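Local atomic coordinates of cysteine synthase 3 (Entamoeba histolytica, PDB entry 6KR5), a protein that probably makes L-cysteine from O-acetyl-L-serine and sulfide, as a pyridoxal-5'-phosphate-dependent O-acetylserine sulfhydrylase. Residues B[18-24]-B[59-63]; B[79-85]-B[153-159]; B[182-187]-B[204-208]; B[193-198]-B[245-251]. One frame throughout, in Å; residues are numbered along the deposited sequence.

Contact 1 of 4, residues B[18-24]-B[59-63]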
loop_
_atom_site.group_PDB
_atom_site.type_symbol
_atom_site.label_atom_id
_atom_site.label_comp_id
_atom_site.label_asym_id
_atom_site.label_seq_id
_atom_site.Cartn_x
_atom_site.Cartn_y
_atom_site.Cartn_z
ATOM N N LEU B 18 -11.380 6.485 -6.137
ATOM C CA LEU B 18 -12.123 6.691 -4.899
ATOM C C LEU B 18 -13.037 5.513 -4.596
ATOM O O LEU B 18 -13.316 5.227 -3.424
ATOM C CB LEU B 18 -12.935 7.982 -4.972
ATOM C CG LEU B 18 -12.105 9.220 -5.283
ATOM C CD1 LEU B 18 -12.989 10.452 -5.152
ATOM C CD2 LEU B 18 -10.927 9.334 -4.328
ATOM N N GLU B 19 -13.507 4.816 -5.629
ATOM C CA GLU B 19 -14.394 3.679 -5.418
ATOM C C GLU B 19 -13.680 2.473 -4.827
ATOM O O GLU B 19 -14.356 1.522 -4.422
ATOM C CB GLU B 19 -15.072 3.283 -6.729
ATOM C CG GLU B 19 -15.999 4.380 -7.238
ATOM C CD GLU B 19 -16.994 3.905 -8.281
ATOM O OE1 GLU B 19 -16.755 2.874 -8.937
ATOM O OE2 GLU B 19 -18.033 4.585 -8.436
ATOM N N THR B 20 -12.346 2.475 -4.784
ATOM C CA THR B 20 -11.608 1.401 -4.124
ATOM C C THR B 20 -11.358 1.671 -2.648
ATOM O O THR B 20 -10.782 0.813 -1.972
ATOM C CB THR B 20 -10.248 1.133 -4.792
ATOM O OG1 THR B 20 -9.336 2.202 -4.513
ATOM C CG2 THR B 20 -10.379 0.940 -6.295
ATOM N N ILE B 21 -11.771 2.830 -2.136
ATOM C CA ILE B 21 -11.542 3.146 -0.736
ATOM C C ILE B 21 -12.389 2.242 0.144
ATOM O O ILE B 21 -13.561 1.964 -0.159
ATOM C CB ILE B 21 -11.863 4.625 -0.471
ATOM C CG1 ILE B 21 -10.853 5.507 -1.180
ATOM C CG2 ILE B 21 -11.885 4.937 1.034
ATOM C CD1 ILE B 21 -11.207 6.989 -1.083
ATOM N N GLY B 22 -11.803 1.800 1.255
ATOM C CA GLY B 22 -12.503 0.945 2.188
ATOM C C GLY B 22 -12.551 -0.517 1.768
ATOM O O GLY B 22 -11.749 -1.018 0.959
ATOM N N GLY B 23 -13.514 -1.216 2.359
ATOM C CA GLY B 23 -13.583 -2.664 2.189
ATOM C C GLY B 23 -12.270 -3.355 2.475
ATOM O O GLY B 23 -11.853 -4.238 1.716
ATOM N N THR B 24 -11.597 -2.956 3.554
ATOM C CA THR B 24 -10.253 -3.445 3.856
ATOM C C THR B 24 -10.281 -4.797 4.564
ATOM O O THR B 24 -11.273 -5.160 5.197
ATOM C CB THR B 24 -9.520 -2.433 4.727
ATOM O OG1 THR B 24 -10.273 -2.204 5.918
ATOM C CG2 THR B 24 -9.329 -1.111 3.971
ATOM N N ASP B 59 -7.711 7.875 3.919
ATOM C CA ASP B 59 -8.402 7.831 2.631
ATOM C C ASP B 59 -9.903 7.966 2.832
ATOM O O ASP B 59 -10.588 8.670 2.079
ATOM C CB ASP B 59 -8.121 6.513 1.904
ATOM C CG ASP B 59 -6.755 6.452 1.258
ATOM O OD1 ASP B 59 -5.802 7.064 1.770
ATOM O OD2 ASP B 59 -6.647 5.750 0.227
ATOM N N ARG B 60 -10.434 7.274 3.846
ATOM C CA ARG B 60 -11.868 7.334 4.105
ATOM C C ARG B 60 -12.280 8.720 4.554
ATOM O O ARG B 60 -13.346 9.217 4.162
ATOM C CB ARG B 60 -12.255 6.335 5.189
ATOM C CG ARG B 60 -11.938 4.881 4.906
ATOM C CD ARG B 60 -12.357 4.092 6.130
ATOM N NE ARG B 60 -11.961 2.692 6.111
ATOM C CZ ARG B 60 -12.746 1.687 5.737
ATOM N NH1 ARG B 60 -13.979 1.905 5.291
ATOM N NH2 ARG B 60 -12.296 0.446 5.822
ATOM N N VAL B 61 -11.443 9.338 5.387
ATOM C CA VAL B 61 -11.764 10.609 6.024
ATOM C C VAL B 61 -11.703 11.736 5.007
ATOM O O VAL B 61 -12.621 12.559 4.916
ATOM C CB VAL B 61 -10.808 10.865 7.201
ATOM C CG1 VAL B 61 -10.998 12.283 7.762
ATOM C CG2 VAL B 61 -10.979 9.782 8.281
ATOM N N GLY B 62 -10.612 11.806 4.243
ATOM C CA GLY B 62 -10.508 12.852 3.237
ATOM C C GLY B 62 -11.599 12.735 2.196
ATOM O O GLY B 62 -12.188 13.741 1.775
ATOM N N PHE B 63 -11.902 11.503 1.790
ATOM C CA PHE B 63 -12.979 11.283 0.836
ATOM C C PHE B 63 -14.308 11.775 1.385
ATOM O O PHE B 63 -15.017 12.536 0.718
ATOM C CB PHE B 63 -13.089 9.803 0.482
ATOM C CG PHE B 63 -14.334 9.484 -0.289
ATOM C CD1 PHE B 63 -14.409 9.787 -1.640
ATOM C CD2 PHE B 63 -15.437 8.932 0.334
ATOM C CE1 PHE B 63 -15.555 9.511 -2.365
ATOM C CE2 PHE B 63 -16.590 8.666 -0.386
ATOM C CZ PHE B 63 -16.649 8.960 -1.728
#
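In this fold type II pyridoxal-phosphate enzyme, the 3-10 turn at Leu-18 to Thr-20 and the loop after it lie against the first turns of helix 58-72, where Ile-21 drops between Arg-60 and Phe-63. Its CD1 reaches Phe-63 CB at 3.7 Å and Asp-59 O at 3.6 Å, while CG2 slides past the Arg-60 aliphatic chain, 3.9 Å from Arg-60 CG. Leu-18 supplies the other hydrophobic touch: its CD1 meets the edge of the Phe-63 ring, near its plane, 3.8 Å from Phe-63 CD1. Arg-60, extended from CG to NE, reaches toward the Gly-22 backbone, and one guanidinium face carries Gly-22 CA, 3.4 Å above the plane and offset toward the rim. Thr-24 OG1 comes in at the guanidinium edge, 3.3 Å from Arg-60 NH2. Salt bridges to Glu-49 and Glu-175 hold this buried guanidinium, and Glu-49 also bonds Thr-24 OG1. Helix 88-100 packs on Leu-18 and Ile-21, helix 169-179 flanks Arg-60, and Ile-6 of the second subunit touches Phe-63.

Contact 2 of 4, residues B[79-85]-B[153-159]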
loop_
_atom_site.group_PDB
_atom_site.type_symbol
_atom_site.label_atom_id
_atom_site.label_comp_id
_atom_site.label_asym_id
_atom_site.label_seq_id
_atom_site.Cartn_x
_atom_site.Cartn_y
_atom_site.Cartn_z
ATOM N N MET B 79 -14.173 27.222 -5.046
ATOM C CA MET B 79 -13.625 27.120 -3.704
ATOM C C MET B 79 -12.456 26.142 -3.663
ATOM O O MET B 79 -12.267 25.315 -4.559
ATOM C CB MET B 79 -14.706 26.673 -2.715
ATOM C CG MET B 79 -15.796 27.704 -2.506
ATOM S SD MET B 79 -17.021 27.141 -1.309
ATOM C CE MET B 79 -16.080 27.115 0.202
ATOM N N GLU B 80 -11.663 26.254 -2.604
ATOM C CA GLU B 80 -10.496 25.398 -2.406
ATOM C C GLU B 80 -10.531 24.810 -1.007
ATOM O O GLU B 80 -10.979 25.463 -0.065
ATOM C CB GLU B 80 -9.196 26.182 -2.621
ATOM C CG GLU B 80 -9.169 26.892 -3.970
ATOM C CD GLU B 80 -7.869 27.602 -4.260
ATOM O OE1 GLU B 80 -6.895 27.436 -3.488
ATOM O OE2 GLU B 80 -7.803 28.332 -5.273
ATOM N N ILE B 81 -10.062 23.576 -0.879
ATOM C CA ILE B 81 -9.960 22.910 0.414
ATOM C C ILE B 81 -8.697 23.386 1.121
ATOM O O ILE B 81 -7.678 23.662 0.480
ATOM C CB ILE B 81 -9.959 21.381 0.200
ATOM C CG1 ILE B 81 -11.255 20.929 -0.486
ATOM C CG2 ILE B 81 -9.768 20.644 1.524
ATOM C CD1 ILE B 81 -11.064 19.839 -1.522
ATOM N N ILE B 82 -8.743 23.499 2.453
ATOM C CA ILE B 82 -7.538 23.802 3.218
ATOM C C ILE B 82 -7.527 22.974 4.500
ATOM O O ILE B 82 -8.576 22.703 5.094
ATOM C CB ILE B 82 -7.402 25.315 3.518
ATOM C CG1 ILE B 82 -6.026 25.615 4.126
ATOM C CG2 ILE B 82 -8.531 25.819 4.417
ATOM C CD1 ILE B 82 -5.735 27.091 4.310
ATOM N N GLU B 83 -6.332 22.559 4.912
ATOM C CA GLU B 83 -6.132 21.878 6.179
ATOM C C GLU B 83 -4.703 22.128 6.637
ATOM O O GLU B 83 -3.809 22.337 5.817
ATOM C CB GLU B 83 -6.431 20.379 6.069
ATOM C CG GLU B 83 -6.267 19.595 7.387
ATOM C CD GLU B 83 -7.222 20.068 8.472
ATOM O OE1 GLU B 83 -6.969 21.136 9.079
ATOM O OE2 GLU B 83 -8.209 19.350 8.729
ATOM N N ALA B 84 -4.506 22.149 7.961
ATOM C CA ALA B 84 -3.181 22.210 8.564
ATOM C C ALA B 84 -2.837 20.799 9.008
ATOM O O ALA B 84 -3.412 20.289 9.974
ATOM C CB ALA B 84 -3.146 23.187 9.739
ATOM N N THR B 85 -1.923 20.156 8.290
ATOM C CA THR B 85 -1.603 18.767 8.580
ATOM C C THR B 85 -0.270 18.425 7.946
ATOM O O THR B 85 0.030 18.879 6.845
ATOM C CB THR B 85 -2.689 17.806 8.056
ATOM O OG1 THR B 85 -2.263 16.449 8.235
ATOM C CG2 THR B 85 -2.954 18.027 6.575
ATOM N N LYS B 153 -13.528 31.698 0.179
ATOM C CA LYS B 153 -12.916 30.852 -0.834
ATOM C C LYS B 153 -12.482 29.504 -0.276
ATOM O O LYS B 153 -12.511 28.501 -0.999
ATOM C CB LYS B 153 -11.717 31.572 -1.449
ATOM C CG LYS B 153 -11.011 30.807 -2.548
ATOM C CD LYS B 153 -9.690 31.481 -2.884
ATOM C CE LYS B 153 -9.262 31.189 -4.305
ATOM N NZ LYS B 153 -8.267 32.184 -4.796
ATOM N N TYR B 154 -12.088 29.447 0.988
ATOM C CA TYR B 154 -11.529 28.218 1.536
ATOM C C TYR B 154 -12.579 27.425 2.298
ATOM O O TYR B 154 -13.344 27.975 3.103
ATOM C CB TYR B 154 -10.346 28.512 2.456
ATOM C CG TYR B 154 -9.080 28.946 1.753
ATOM C CD1 TYR B 154 -8.926 28.783 0.385
ATOM C CD2 TYR B 154 -8.027 29.511 2.465
ATOM C CE1 TYR B 154 -7.764 29.181 -0.257
ATOM C CE2 TYR B 154 -6.861 29.904 1.833
ATOM C CZ TYR B 154 -6.738 29.740 0.473
ATOM O OH TYR B 154 -5.584 30.136 -0.158
ATOM N N PHE B 155 -12.592 26.115 2.054
ATOM C CA PHE B 155 -13.362 25.183 2.859
ATOM C C PHE B 155 -12.416 24.492 3.829
ATOM O O PHE B 155 -11.506 23.778 3.384
ATOM C CB PHE B 155 -14.067 24.154 1.984
ATOM C CG PHE B 155 -14.678 23.026 2.765
ATOM C CD1 PHE B 155 -15.911 23.186 3.380
ATOM C CD2 PHE B 155 -14.020 21.817 2.901
ATOM C CE1 PHE B 155 -16.474 22.152 4.109
ATOM C CE2 PHE B 155 -14.582 20.785 3.628
ATOM C CZ PHE B 155 -15.805 20.954 4.237
ATOM N N PRO B 156 -12.566 24.684 5.137
ATOM C CA PRO B 156 -11.652 24.053 6.100
ATOM C C PRO B 156 -12.070 22.613 6.380
ATOM O O PRO B 156 -13.230 22.341 6.702
ATOM C CB PRO B 156 -11.791 24.929 7.352
ATOM C CG PRO B 156 -13.156 25.504 7.250
ATOM C CD PRO B 156 -13.502 25.623 5.782
ATOM N N ALA B 157 -11.120 21.683 6.246
ATOM C CA ALA B 157 -11.464 20.284 6.492
ATOM C C ALA B 157 -11.828 20.038 7.950
ATOM O O ALA B 157 -12.637 19.154 8.230
ATOM C CB ALA B 157 -10.315 19.364 6.077
ATOM N N ASN B 158 -11.235 20.794 8.879
ATOM C CA ASN B 158 -11.511 20.670 10.315
ATOM C C ASN B 158 -11.444 19.217 10.797
ATOM O O ASN B 158 -12.382 18.683 11.394
ATOM C CB ASN B 158 -12.873 21.278 10.638
ATOM C CG ASN B 158 -13.158 21.295 12.116
ATOM O OD1 ASN B 158 -12.231 21.315 12.929
ATOM N ND2 ASN B 158 -14.442 21.280 12.480
ATOM N N GLN B 159 -10.295 18.580 10.559
ATOM C CA GLN B 159 -10.198 17.140 10.798
ATOM C C GLN B 159 -10.515 16.748 12.244
ATOM O O GLN B 159 -11.012 15.645 12.484
ATOM C CB GLN B 159 -8.807 16.641 10.411
ATOM C CG GLN B 159 -7.681 17.158 11.265
ATOM C CD GLN B 159 -6.390 16.423 10.973
ATOM O OE1 GLN B 159 -6.401 15.212 10.757
ATOM N NE2 GLN B 159 -5.280 17.146 10.960
HETATM O O HOH W 1 -6.537 30.610 -6.097
HETATM O O HOH W 2 -5.464 29.946 -2.830
HETATM O O HOH W 3 -9.246 22.840 9.041
HETATM O O HOH W 4 -5.151 19.724 11.865
HETATM O O HOH W 5 -2.751 15.854 10.680
#
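Glu-83 has its CG anti to the backbone N (chi1 -179°) and then bends at chi2 (62°), which carries the carboxylate across to the turn after strand 154-156. This strand is the edge of the four-stranded parallel sheet of this fold type II enzyme, and strand 80-84 is its neighbour. At the turn Glu-83 OE2 receives Gln-159 N on its syn lone pair at 2.9 Å, and OE1 takes Ala-84 N on its anti lone pair. Four backbone hydrogen bonds join the strands; the shortest, from Phe-155 N to Glu-80 O, is 2.7 Å. Ile-82 lies on the same face as Tyr-154, its CG2 3.8 Å from Tyr-154 CB and its CD1 oblique to the ring, under helix 135-149. On the other face Phe-155 and Ile-81 pack toward helix 58-72. Glu-80 runs alongside Lys-153, but their salt bridge is long; Asn-105 also bonds Glu-80 OE1. A water closes that gap, giving a hydrogen to Glu-80 OE2 and accepting one from Lys-153 NZ, each at 2.7 Å.

Contact 3 of 4, residues B[182-187]-B[204-208]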
loop_
_atom_site.group_PDB
_atom_site.type_symbol
_atom_site.label_atom_id
_atom_site.label_comp_id
_atom_site.label_asym_id
_atom_site.label_seq_id
_atom_site.Cartn_x
_atom_site.Cartn_y
_atom_site.Cartn_z
ATOM N N GLY B 182 -21.144 -10.543 13.010
ATOM C CA GLY B 182 -21.677 -10.066 14.268
ATOM C C GLY B 182 -20.969 -10.553 15.512
ATOM O O GLY B 182 -21.454 -10.279 16.614
ATOM N N GLU B 183 -19.826 -11.242 15.378
ATOM C CA GLU B 183 -19.135 -11.817 16.529
ATOM C C GLU B 183 -18.228 -10.828 17.254
ATOM O O GLU B 183 -17.788 -11.138 18.367
ATOM C CB GLU B 183 -18.298 -13.032 16.103
ATOM C CG GLU B 183 -19.099 -14.197 15.515
ATOM C CD GLU B 183 -20.017 -14.850 16.527
ATOM O OE1 GLU B 183 -19.678 -14.832 17.731
ATOM O OE2 GLU B 183 -21.075 -15.380 16.121
ATOM N N VAL B 184 -17.939 -9.663 16.658
ATOM C CA VAL B 184 -17.006 -8.705 17.254
ATOM C C VAL B 184 -17.424 -8.391 18.683
ATOM O O VAL B 184 -18.587 -8.074 18.954
ATOM C CB VAL B 184 -16.913 -7.428 16.385
ATOM C CG1 VAL B 184 -18.288 -6.814 16.126
ATOM C CG2 VAL B 184 -15.968 -6.398 17.018
ATOM N N ASP B 185 -16.469 -8.475 19.604
ATOM C CA ASP B 185 -16.719 -8.223 21.018
ATOM C C ASP B 185 -16.040 -6.969 21.535
ATOM O O ASP B 185 -16.583 -6.296 22.407
ATOM C CB ASP B 185 -16.244 -9.403 21.869
ATOM C CG ASP B 185 -17.132 -10.622 21.735
ATOM O OD1 ASP B 185 -18.364 -10.485 21.920
ATOM O OD2 ASP B 185 -16.597 -11.718 21.456
ATOM N N ILE B 186 -14.836 -6.681 21.051
ATOM C CA ILE B 186 -14.044 -5.544 21.507
ATOM C C ILE B 186 -13.470 -4.893 20.261
ATOM O O ILE B 186 -13.050 -5.600 19.342
ATOM C CB ILE B 186 -12.917 -5.983 22.471
ATOM C CG1 ILE B 186 -13.482 -6.842 23.612
ATOM C CG2 ILE B 186 -12.172 -4.770 23.025
ATOM C CD1 ILE B 186 -12.442 -7.368 24.554
ATOM N N ILE B 187 -13.505 -3.560 20.201
ATOM C CA ILE B 187 -12.844 -2.795 19.147
ATOM C C ILE B 187 -11.777 -1.916 19.794
ATOM O O ILE B 187 -12.048 -1.232 20.790
ATOM C CB ILE B 187 -13.853 -1.964 18.327
ATOM C CG1 ILE B 187 -13.152 -1.151 17.239
ATOM C CG2 ILE B 187 -14.711 -1.060 19.224
ATOM C CD1 ILE B 187 -12.662 -1.999 16.090
ATOM N N LEU B 204 -20.939 0.194 15.873
ATOM C CA LEU B 204 -21.010 -1.181 16.355
ATOM C C LEU B 204 -21.984 -1.295 17.521
ATOM O O LEU B 204 -22.743 -2.266 17.608
ATOM C CB LEU B 204 -19.625 -1.683 16.757
ATOM C CG LEU B 204 -18.674 -1.988 15.595
ATOM C CD1 LEU B 204 -17.333 -2.480 16.122
ATOM C CD2 LEU B 204 -19.300 -3.010 14.657
ATOM N N LYS B 205 -21.992 -0.308 18.424
ATOM C CA LYS B 205 -22.853 -0.422 19.597
ATOM C C LYS B 205 -24.327 -0.324 19.223
ATOM O O LYS B 205 -25.179 -0.873 19.930
ATOM C CB LYS B 205 -22.483 0.637 20.638
ATOM C CG LYS B 205 -21.415 0.169 21.622
ATOM C CD LYS B 205 -20.933 1.301 22.536
ATOM C CE LYS B 205 -20.055 0.728 23.642
ATOM N NZ LYS B 205 -19.391 1.775 24.464
ATOM N N LYS B 206 -24.633 0.275 18.088
ATOM C CA LYS B 206 -26.046 0.324 17.649
ATOM C C LYS B 206 -26.478 -1.097 17.287
ATOM O O LYS B 206 -27.631 -1.438 17.505
ATOM C CB LYS B 206 -26.196 1.198 16.405
ATOM C CG LYS B 206 -26.725 2.592 16.667
ATOM C CD LYS B 206 -27.188 3.309 15.423
ATOM C CE LYS B 206 -26.121 4.233 14.883
ATOM N NZ LYS B 206 -25.896 5.397 15.775
ATOM N N LYS B 207 -25.561 -1.884 16.745
ATOM C CA LYS B 207 -25.895 -3.244 16.341
ATOM C C LYS B 207 -25.772 -4.245 17.481
ATOM O O LYS B 207 -26.492 -5.251 17.500
ATOM C CB LYS B 207 -25.010 -3.669 15.162
ATOM C CG LYS B 207 -25.458 -3.034 13.835
ATOM C CD LYS B 207 -24.402 -3.108 12.741
ATOM C CE LYS B 207 -24.891 -2.416 11.462
ATOM N NZ LYS B 207 -23.957 -2.620 10.304
ATOM N N LYS B 208 -24.897 -3.980 18.446
ATOM C CA LYS B 208 -24.584 -4.949 19.492
ATOM C C LYS B 208 -24.129 -4.142 20.705
ATOM O O LYS B 208 -22.988 -3.674 20.746
ATOM C CB LYS B 208 -23.517 -5.922 19.008
ATOM C CG LYS B 208 -23.164 -7.069 19.940
ATOM C CD LYS B 208 -22.171 -8.005 19.255
ATOM C CE LYS B 208 -21.606 -9.039 20.195
ATOM N NZ LYS B 208 -20.745 -10.020 19.465
HETATM O O HOH W 6 -21.977 -12.496 18.790
HETATM O O HOH W 7 -20.186 -12.219 21.384
#
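Leu-204 faces Val-184 and Ile-187 with both methyls: CD2 lies 4.2 Å from Val-184 CG1, and CD1 comes equally near Ile-187 CB. Four residues on, Lys-208 N bonds back to Leu-204 O at 2.9 Å as the helix finishes, and the Lys-208 side chain turns to the 182-185 backbone. These pieces belong to the beta-alpha-beta unit of strand 186-190, helix 195-207 and strand 212-218, so the contact ties the end of its helix to the entry of its first strand. With CG anti to the backbone N (chi1 -175°) and every later torsion extended, Lys-208 delivers NZ straight to the carbonyls of Gly-182 and Val-184. Gly-182 O accepts in the carbonyl plane on a lone pair at 2.9 Å; Val-184 O, at 3.0 Å, is approached from 56° out of its plane. Asp-185 OD1 adds a salt bridge to NZ at 3.5 Å, weak as a hydrogen bond, while OD2 is taken by Thr-301 N. One water, 2.6 Å from OD1, also joins Asp-185 OD1 to Lys-208 NZ.

Contact 4 of 4, residues B[193-198]-B[245-251]. With PLP (pyridoxal-5'-phosphate), chain D.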
loop_
_atom_site.group_PDB
_atom_site.type_symbol
_atom_site.label_atom_id
_atom_site.label_comp_id
_atom_site.label_asym_id
_atom_site.label_seq_id
_atom_site.Cartn_x
_atom_site.Cartn_y
_atom_site.Cartn_z
ATOM N N THR B 193 -7.677 11.910 15.585
ATOM C CA THR B 193 -8.840 12.794 15.563
ATOM C C THR B 193 -9.972 12.264 16.427
ATOM O O THR B 193 -10.867 13.038 16.795
ATOM C CB THR B 193 -9.376 12.994 14.138
ATOM O OG1 THR B 193 -9.946 11.770 13.646
ATOM C CG2 THR B 193 -8.271 13.476 13.195
ATOM N N ALA B 194 -9.958 10.961 16.722
ATOM C CA ALA B 194 -10.977 10.168 17.412
ATOM C C ALA B 194 -12.115 9.784 16.471
ATOM O O ALA B 194 -13.055 9.129 16.912
ATOM C CB ALA B 194 -11.542 10.858 18.670
ATOM N N GLY B 195 -12.047 10.130 15.179
ATOM C CA GLY B 195 -13.095 9.710 14.259
ATOM C C GLY B 195 -13.317 8.210 14.235
ATOM O O GLY B 195 -14.459 7.743 14.172
ATOM N N THR B 196 -12.230 7.433 14.273
ATOM C CA THR B 196 -12.361 5.978 14.196
ATOM C C THR B 196 -12.994 5.417 15.459
ATOM O O THR B 196 -13.971 4.661 15.388
ATOM C CB THR B 196 -11.010 5.313 13.955
ATOM O OG1 THR B 196 -10.466 5.774 12.712
ATOM C CG2 THR B 196 -11.183 3.813 13.871
ATOM N N VAL B 197 -12.448 5.768 16.626
ATOM C CA VAL B 197 -12.925 5.133 17.852
ATOM C C VAL B 197 -14.385 5.498 18.100
ATOM O O VAL B 197 -15.196 4.635 18.468
ATOM C CB VAL B 197 -12.008 5.480 19.045
ATOM C CG1 VAL B 197 -12.123 6.935 19.482
ATOM C CG2 VAL B 197 -12.288 4.542 20.234
ATOM N N ILE B 198 -14.760 6.752 17.837
ATOM C CA ILE B 198 -16.135 7.178 18.075
ATOM C C ILE B 198 -17.052 6.669 16.970
ATOM O O ILE B 198 -18.150 6.175 17.241
ATOM C CB ILE B 198 -16.220 8.710 18.213
ATOM C CG1 ILE B 198 -15.375 9.208 19.396
ATOM C CG2 ILE B 198 -17.686 9.163 18.342
ATOM C CD1 ILE B 198 -15.572 8.411 20.687
ATOM N N ILE B 245 -14.344 15.692 18.321
ATOM C CA ILE B 245 -15.053 14.468 17.962
ATOM C C ILE B 245 -15.171 13.521 19.153
ATOM O O ILE B 245 -16.135 12.748 19.251
ATOM C CB ILE B 245 -14.333 13.793 16.775
ATOM C CG1 ILE B 245 -14.571 14.591 15.501
ATOM C CG2 ILE B 245 -14.772 12.346 16.611
ATOM C CD1 ILE B 245 -13.703 14.147 14.311
ATOM N N TYR B 246 -14.189 13.532 20.051
ATOM C CA TYR B 246 -14.168 12.572 21.148
ATOM C C TYR B 246 -15.420 12.692 22.012
ATOM O O TYR B 246 -15.815 13.794 22.410
ATOM C CB TYR B 246 -12.921 12.775 22.006
ATOM C CG TYR B 246 -12.661 11.606 22.925
ATOM C CD1 TYR B 246 -12.084 10.442 22.443
ATOM C CD2 TYR B 246 -13.018 11.655 24.268
ATOM C CE1 TYR B 246 -11.847 9.359 23.273
ATOM C CE2 TYR B 246 -12.791 10.575 25.101
ATOM C CZ TYR B 246 -12.204 9.435 24.597
ATOM O OH TYR B 246 -11.965 8.349 25.404
ATOM N N LYS B 247 -16.030 11.546 22.308
ATOM C CA LYS B 247 -17.194 11.448 23.193
ATOM C C LYS B 247 -16.869 10.390 24.237
ATOM O O LYS B 247 -16.933 9.197 23.937
ATOM C CB LYS B 247 -18.454 11.059 22.433
ATOM C CG LYS B 247 -19.021 12.075 21.503
ATOM C CD LYS B 247 -20.125 11.416 20.683
ATOM C CE LYS B 247 -21.327 12.316 20.513
ATOM N NZ LYS B 247 -22.416 11.611 19.782
ATOM N N LYS B 248 -16.555 10.821 25.463
ATOM C CA LYS B 248 -16.097 9.882 26.481
ATOM C C LYS B 248 -17.120 8.789 26.761
ATOM O O LYS B 248 -16.740 7.665 27.120
ATOM C CB LYS B 248 -15.759 10.635 27.770
ATOM C CG LYS B 248 -16.951 11.331 28.399
ATOM C CD LYS B 248 -16.574 11.955 29.731
ATOM C CE LYS B 248 -17.761 12.686 30.345
ATOM N NZ LYS B 248 -18.355 13.676 29.404
ATOM N N GLU B 249 -18.414 9.086 26.596
ATOM C CA GLU B 249 -19.438 8.097 26.913
ATOM C C GLU B 249 -19.445 6.916 25.945
ATOM O O GLU B 249 -20.011 5.874 26.280
ATOM C CB GLU B 249 -20.814 8.759 26.945
ATOM C CG GLU B 249 -21.302 9.266 25.607
ATOM C CD GLU B 249 -20.944 10.724 25.346
ATOM O OE1 GLU B 249 -20.146 11.307 26.116
ATOM O OE2 GLU B 249 -21.467 11.289 24.359
ATOM N N VAL B 250 -18.824 7.046 24.766
ATOM C CA VAL B 250 -18.723 5.931 23.822
ATOM C C VAL B 250 -17.603 4.974 24.196
ATOM O O VAL B 250 -17.622 3.795 23.795
ATOM C CB VAL B 250 -18.505 6.482 22.398
ATOM C CG1 VAL B 250 -18.377 5.369 21.344
ATOM C CG2 VAL B 250 -19.632 7.416 22.024
ATOM N N VAL B 251 -16.623 5.449 24.955
ATOM C CA VAL B 251 -15.394 4.706 25.216
ATOM C C VAL B 251 -15.497 4.008 26.565
ATOM O O VAL B 251 -15.843 4.635 27.574
ATOM C CB VAL B 251 -14.176 5.642 25.175
ATOM C CG1 VAL B 251 -12.906 4.900 25.556
ATOM C CG2 VAL B 251 -14.059 6.290 23.796
HETATM N N1 PLP D . -2.679 6.389 13.146
HETATM C C2 PLP D . -2.469 7.002 11.941
HETATM C C2A PLP D . -1.233 6.655 11.172
HETATM C C3 PLP D . -3.392 7.914 11.461
HETATM O O3 PLP D . -3.160 8.518 10.258
HETATM C C4 PLP D . -4.532 8.202 12.200
HETATM C C4A PLP D . -5.487 9.252 11.758
HETATM O O4A PLP D . -5.269 9.892 10.722
HETATM C C5 PLP D . -4.737 7.567 13.424
HETATM C C6 PLP D . -3.800 6.669 13.884
HETATM C C5A PLP D . -5.929 7.866 14.305
HETATM O O4P PLP D . -7.175 7.687 13.689
HETATM P P PLP D . -8.335 8.707 14.113
HETATM O O1P PLP D . -8.400 8.731 15.630
HETATM O O2P PLP D . -7.957 10.061 13.586
HETATM O O3P PLP D . -9.592 8.193 13.508
#
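Ile-198 of helix 195-207 and Ile-245 of the loop 245-251 each point toward the other's segment, behind the phosphate-binding helix start of this fold type II pyridoxal-phosphate enzyme. Ile-198 is the central side chain. Its CG1 lies over the backbone at Ile-245 O, 3.6 Å away, and CD1 goes on to Lys-247 N at the same separation, touching Val-250 CB and Val-251 CG2 beyond. The Lys-247 chain crosses Ile-198 at about a right angle, CD passing near CG2, before its NZ leaves for a salt bridge with Glu-202. From the loop side, Ile-245 sets CG2 against the Ala-194 carbonyl and CB against Thr-193 O. Ala-194 CB meets the Tyr-246 ring at its edge, in plane, 3.8 Å from Tyr-246 CD1, whereas Ile-198 CD1 approaches that ring obliquely.

The same helix start grips the cofactor phosphate through backbone and hydroxyl donors. Ala-194, the N-cap residue, gives its N-H to O1P. Thr-196 uses N and OG1 on O3P, and the helix dipole would be expected to favour the anion there. Thr-193 OG1 also accepts from Gly-195 N, forming an ST turn, and receives a bond from Asn-165. That hydroxyl donates to O2P at 2.6 Å, beside the 2.7 Å bond from Thr-193 N to the same oxygen.

In the fold
Contacts 2 and 4 meet beside the cofactor: Gln-159 O packs 3.5 Å from Thr-193 CB and 3.6 Å from Ile-245 CD1, and in this way the loop that follows strand 154-156 reaches the phosphate-binding segment of contact 4. The Gln-159 side chain is about 5 Å from the cofactor. Contacts 3 and 4 share helix 195-207, whose first turn holds the phosphate and whose last packs on the strand entry; Lys-205 NZ lies 2.8 Å from Val-250 O, a probable hydrogen bond between them. Contact 1 touches none of the others, although helix 58-72 is followed in the chain by strand 80-84 of contact 2 and the Arg-60 side chain lies about 9 Å from the cofactor. Contacts 2 and 3 are farthest apart, centres about 34 Å.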